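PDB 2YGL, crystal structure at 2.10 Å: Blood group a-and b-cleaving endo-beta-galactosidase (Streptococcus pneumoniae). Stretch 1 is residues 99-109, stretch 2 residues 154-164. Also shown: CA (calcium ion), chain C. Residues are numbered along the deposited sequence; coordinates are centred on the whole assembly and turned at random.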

# COMPACT_ATOMS: atom_id res chain seq x y z
N ASP A 99 1.70 33.64 33.09
CA ASP A 99 2.75 33.59 32.06
C ASP A 99 3.28 32.16 31.85
O ASP A 99 4.08 31.90 30.95
CB ASP A 99 3.90 34.56 32.39
CG ASP A 99 4.49 34.35 33.78
OD1 ASP A 99 4.11 33.39 34.47
OD2 ASP A 99 5.35 35.17 34.19
N HIS A 100 2.82 31.24 32.70
CA HIS A 100 3.11 29.82 32.57
C HIS A 100 2.01 29.14 31.77
O HIS A 100 0.86 29.59 31.80
CB HIS A 100 3.23 29.17 33.96
CG HIS A 100 4.52 29.47 34.66
ND1 HIS A 100 5.33 28.49 35.18
CD2 HIS A 100 5.15 30.65 34.92
CE1 HIS A 100 6.39 29.04 35.74
NE2 HIS A 100 6.31 30.35 35.59
N ALA A 101 2.36 28.07 31.06
CA ALA A 101 1.44 27.34 30.17
C ALA A 101 0.80 28.24 29.09
O ALA A 101 -0.43 28.30 28.96
CB ALA A 101 0.37 26.59 30.98
N VAL A 102 1.65 28.93 28.34
CA VAL A 102 1.21 29.80 27.25
C VAL A 102 1.95 29.41 25.98
O VAL A 102 3.14 29.70 25.83
CB VAL A 102 1.41 31.30 27.59
CG1 VAL A 102 1.02 32.19 26.40
CG2 VAL A 102 0.61 31.69 28.82
N VAL A 103 1.25 28.74 25.08
CA VAL A 103 1.84 28.25 23.84
C VAL A 103 1.27 29.04 22.67
O VAL A 103 0.05 29.05 22.45
CB VAL A 103 1.60 26.73 23.65
CG1 VAL A 103 1.99 26.26 22.24
CG2 VAL A 103 2.39 25.95 24.71
N ASP A 104 2.15 29.72 21.94
CA ASP A 104 1.75 30.58 20.83
C ASP A 104 1.16 29.79 19.66
O ASP A 104 0.13 30.18 19.11
CB ASP A 104 2.93 31.43 20.36
CG ASP A 104 3.17 32.66 21.23
OD1 ASP A 104 2.66 32.71 22.37
OD2 ASP A 104 3.88 33.58 20.77
N ARG A 105 1.81 28.69 19.29
CA ARG A 105 1.47 27.97 18.07
C ARG A 105 1.98 26.53 18.07
O ARG A 105 3.06 26.24 18.58
CB ARG A 105 2.07 28.72 16.87
CG ARG A 105 1.44 28.41 15.54
CD ARG A 105 1.84 29.45 14.49
NE ARG A 105 3.23 29.35 14.07
CZ ARG A 105 4.21 30.15 14.49
NH1 ARG A 105 3.97 31.13 15.36
NH2 ARG A 105 5.44 29.99 14.03
N ILE A 106 1.18 25.63 17.49
CA ILE A 106 1.62 24.27 17.20
C ILE A 106 1.42 24.01 15.71
O ILE A 106 0.34 24.27 15.16
CB ILE A 106 0.86 23.20 18.04
CG1 ILE A 106 1.13 23.41 19.54
CG2 ILE A 106 1.27 21.79 17.62
CD1 ILE A 106 0.21 22.61 20.46
N GLU A 107 2.46 23.50 15.05
CA GLU A 107 2.39 23.20 13.63
C GLU A 107 2.81 21.77 13.31
O GLU A 107 3.59 21.16 14.04
CB GLU A 107 3.28 24.16 12.83
CG GLU A 107 2.81 25.60 12.79
CD GLU A 107 3.81 26.53 12.12
OE1 GLU A 107 4.97 26.11 11.88
OE2 GLU A 107 3.45 27.69 11.85
N ILE A 108 2.26 21.24 12.22
CA ILE A 108 2.73 20.00 11.63
C ILE A 108 3.26 20.32 10.23
O ILE A 108 2.59 20.97 9.43
CB ILE A 108 1.63 18.90 11.57
CG1 ILE A 108 1.04 18.64 12.97
CG2 ILE A 108 2.17 17.61 10.94
CD1 ILE A 108 2.02 18.11 14.02
N GLU A 109 4.48 19.86 9.97
CA GLU A 109 5.18 20.16 8.73
C GLU A 109 5.60 18.86 8.04
O GLU A 109 6.10 17.94 8.70
CB GLU A 109 6.41 21.02 9.04
CG GLU A 109 7.18 21.53 7.83
CD GLU A 109 8.29 22.49 8.22
OE1 GLU A 109 7.99 23.56 8.79
OE2 GLU A 109 9.47 22.17 7.95
N GLU A 154 6.93 33.93 24.45
CA GLU A 154 7.80 34.71 25.33
C GLU A 154 8.64 33.87 26.29
O GLU A 154 9.83 34.13 26.46
CB GLU A 154 6.98 35.74 26.13
CG GLU A 154 6.44 36.89 25.29
CD GLU A 154 5.79 37.97 26.13
OE1 GLU A 154 6.47 38.55 27.00
OE2 GLU A 154 4.58 38.23 25.93
N HIS A 155 8.02 32.86 26.89
CA HIS A 155 8.71 31.97 27.84
C HIS A 155 8.33 30.52 27.58
O HIS A 155 7.26 30.25 27.03
CB HIS A 155 8.35 32.33 29.28
CG HIS A 155 8.49 33.79 29.60
ND1 HIS A 155 9.70 34.39 29.83
CD2 HIS A 155 7.55 34.76 29.72
CE1 HIS A 155 9.51 35.67 30.09
NE2 HIS A 155 8.22 35.92 30.03
N THR A 156 9.19 29.60 27.99
CA THR A 156 8.90 28.17 27.86
C THR A 156 8.23 27.59 29.12
O THR A 156 7.81 26.43 29.13
CB THR A 156 10.19 27.36 27.56
OG1 THR A 156 11.07 27.44 28.69
CG2 THR A 156 10.90 27.90 26.32
N TRP A 157 8.12 28.41 30.16
CA TRP A 157 7.58 27.98 31.46
C TRP A 157 6.21 27.32 31.34
O TRP A 157 5.27 27.91 30.80
CB TRP A 157 7.49 29.16 32.44
CG TRP A 157 8.75 29.99 32.59
CD1 TRP A 157 10.05 29.54 32.56
CD2 TRP A 157 8.82 31.40 32.82
NE1 TRP A 157 10.92 30.59 32.74
CE2 TRP A 157 10.19 31.74 32.91
CE3 TRP A 157 7.86 32.42 32.96
CZ2 TRP A 157 10.63 33.06 33.12
CZ3 TRP A 157 8.30 33.72 33.17
CH2 TRP A 157 9.67 34.03 33.25
N GLY A 158 6.11 26.09 31.84
CA GLY A 158 4.85 25.34 31.87
C GLY A 158 4.30 24.89 30.52
O GLY A 158 3.18 24.38 30.46
N ASP A 159 5.08 25.07 29.46
CA ASP A 159 4.62 24.72 28.11
C ASP A 159 4.73 23.22 27.81
O ASP A 159 5.48 22.80 26.93
CB ASP A 159 5.38 25.53 27.06
CG ASP A 159 5.09 27.01 27.13
OD1 ASP A 159 4.16 27.43 27.87
OD2 ASP A 159 5.79 27.77 26.44
N GLU A 160 3.96 22.44 28.56
CA GLU A 160 3.95 20.99 28.42
C GLU A 160 3.07 20.58 27.24
O GLU A 160 1.93 20.15 27.43
CB GLU A 160 3.44 20.34 29.72
CG GLU A 160 4.28 20.65 30.96
CD GLU A 160 5.57 19.85 31.02
OE1 GLU A 160 5.52 18.62 30.79
OE2 GLU A 160 6.62 20.45 31.30
N VAL A 161 3.60 20.74 26.03
CA VAL A 161 2.87 20.37 24.82
C VAL A 161 2.87 18.86 24.66
O VAL A 161 3.92 18.22 24.71
CB VAL A 161 3.45 21.05 23.55
CG1 VAL A 161 2.87 20.43 22.27
CG2 VAL A 161 3.18 22.55 23.56
N VAL A 162 1.67 18.30 24.50
CA VAL A 162 1.53 16.88 24.21
C VAL A 162 0.86 16.65 22.87
O VAL A 162 -0.13 17.31 22.52
CB VAL A 162 0.79 16.10 25.32
CG1 VAL A 162 1.69 15.90 26.53
CG2 VAL A 162 -0.53 16.77 25.70
N PHE A 163 1.42 15.72 22.11
CA PHE A 163 0.81 15.21 20.90
C PHE A 163 0.17 13.88 21.30
O PHE A 163 0.75 12.81 21.09
CB PHE A 163 1.86 15.06 19.79
CG PHE A 163 2.56 16.35 19.43
CD1 PHE A 163 3.66 16.79 20.17
CD2 PHE A 163 2.12 17.13 18.37
CE1 PHE A 163 4.31 17.99 19.84
CE2 PHE A 163 2.76 18.33 18.03
CZ PHE A 163 3.86 18.75 18.77
N ALA A 164 -1.02 13.97 21.90
CA ALA A 164 -1.72 12.81 22.45
C ALA A 164 -2.25 11.90 21.35
O ALA A 164 -2.86 12.37 20.38
CB ALA A 164 -2.86 13.26 23.36
CA CA C . 5.15 29.99 26.59
O HOH W 1 4.96 30.04 28.98
O HOH W 2 4.00 33.81 24.74
O HOH W 3 4.99 32.24 26.78

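Asp 99 meets the other stretch through its side chain: OD2 lies 3.4 Å from CZ3 of Trp 157, near the indole plane and at the ring edge. Water 1 lies 2.8 Å from Asp 99 O and 2.8 Å from Trp 157 O, placed to bridge the two backbones.

The imidazole of His 100 and the five-membered ring of Trp 157 form an offset stack, with centroids 5.0 Å apart and planes inclined by 30°. Trp 157 CB sits 3.4 Å from the centroid of the His 100 ring and 7° off its normal, which places this CH-pi contact squarely over the face.

The CA atoms of Ala 101 and Gly 158, 4.3 Å apart, set the backbone register. Ala 101 N donates to Trp 157 O at 2.9 Å (153°). An ideal CB on Gly 158 would fall 2.8 Å from Ala 101 N, a clash, so this proximity depends on glycine, whose positive phi of 69° points the same way.

Val 102 N donates to Asp 159 OD1 at 3.0 Å (133°), while Val 102 O binds calcium at 2.2 Å. His 155 O at 2.2 Å and Asp 159 OD2 at 2.3 Å bind the same ion, as do waters 1 and 3. The shared metal accounts for the 3.3 Å between Val 102 O and Asp 159 OD2.

Beyond the ion the contact turns apolar. Val 103 CG2 lies 3.7 Å from Val 161 CG2. Asp 104 OD1 instead accepts from water 2 at 2.9 Å, and that water accepts from Glu 154 N at 2.9 Å. Ile 106 spans two partners, CD1 reaching Val 161 CG1 at 3.9 Å and CG2 reaching Phe 163 CE2 at 3.8 Å. Ile 108 CD1 approaches the same CE2 of Phe 163 at 4.1 Å.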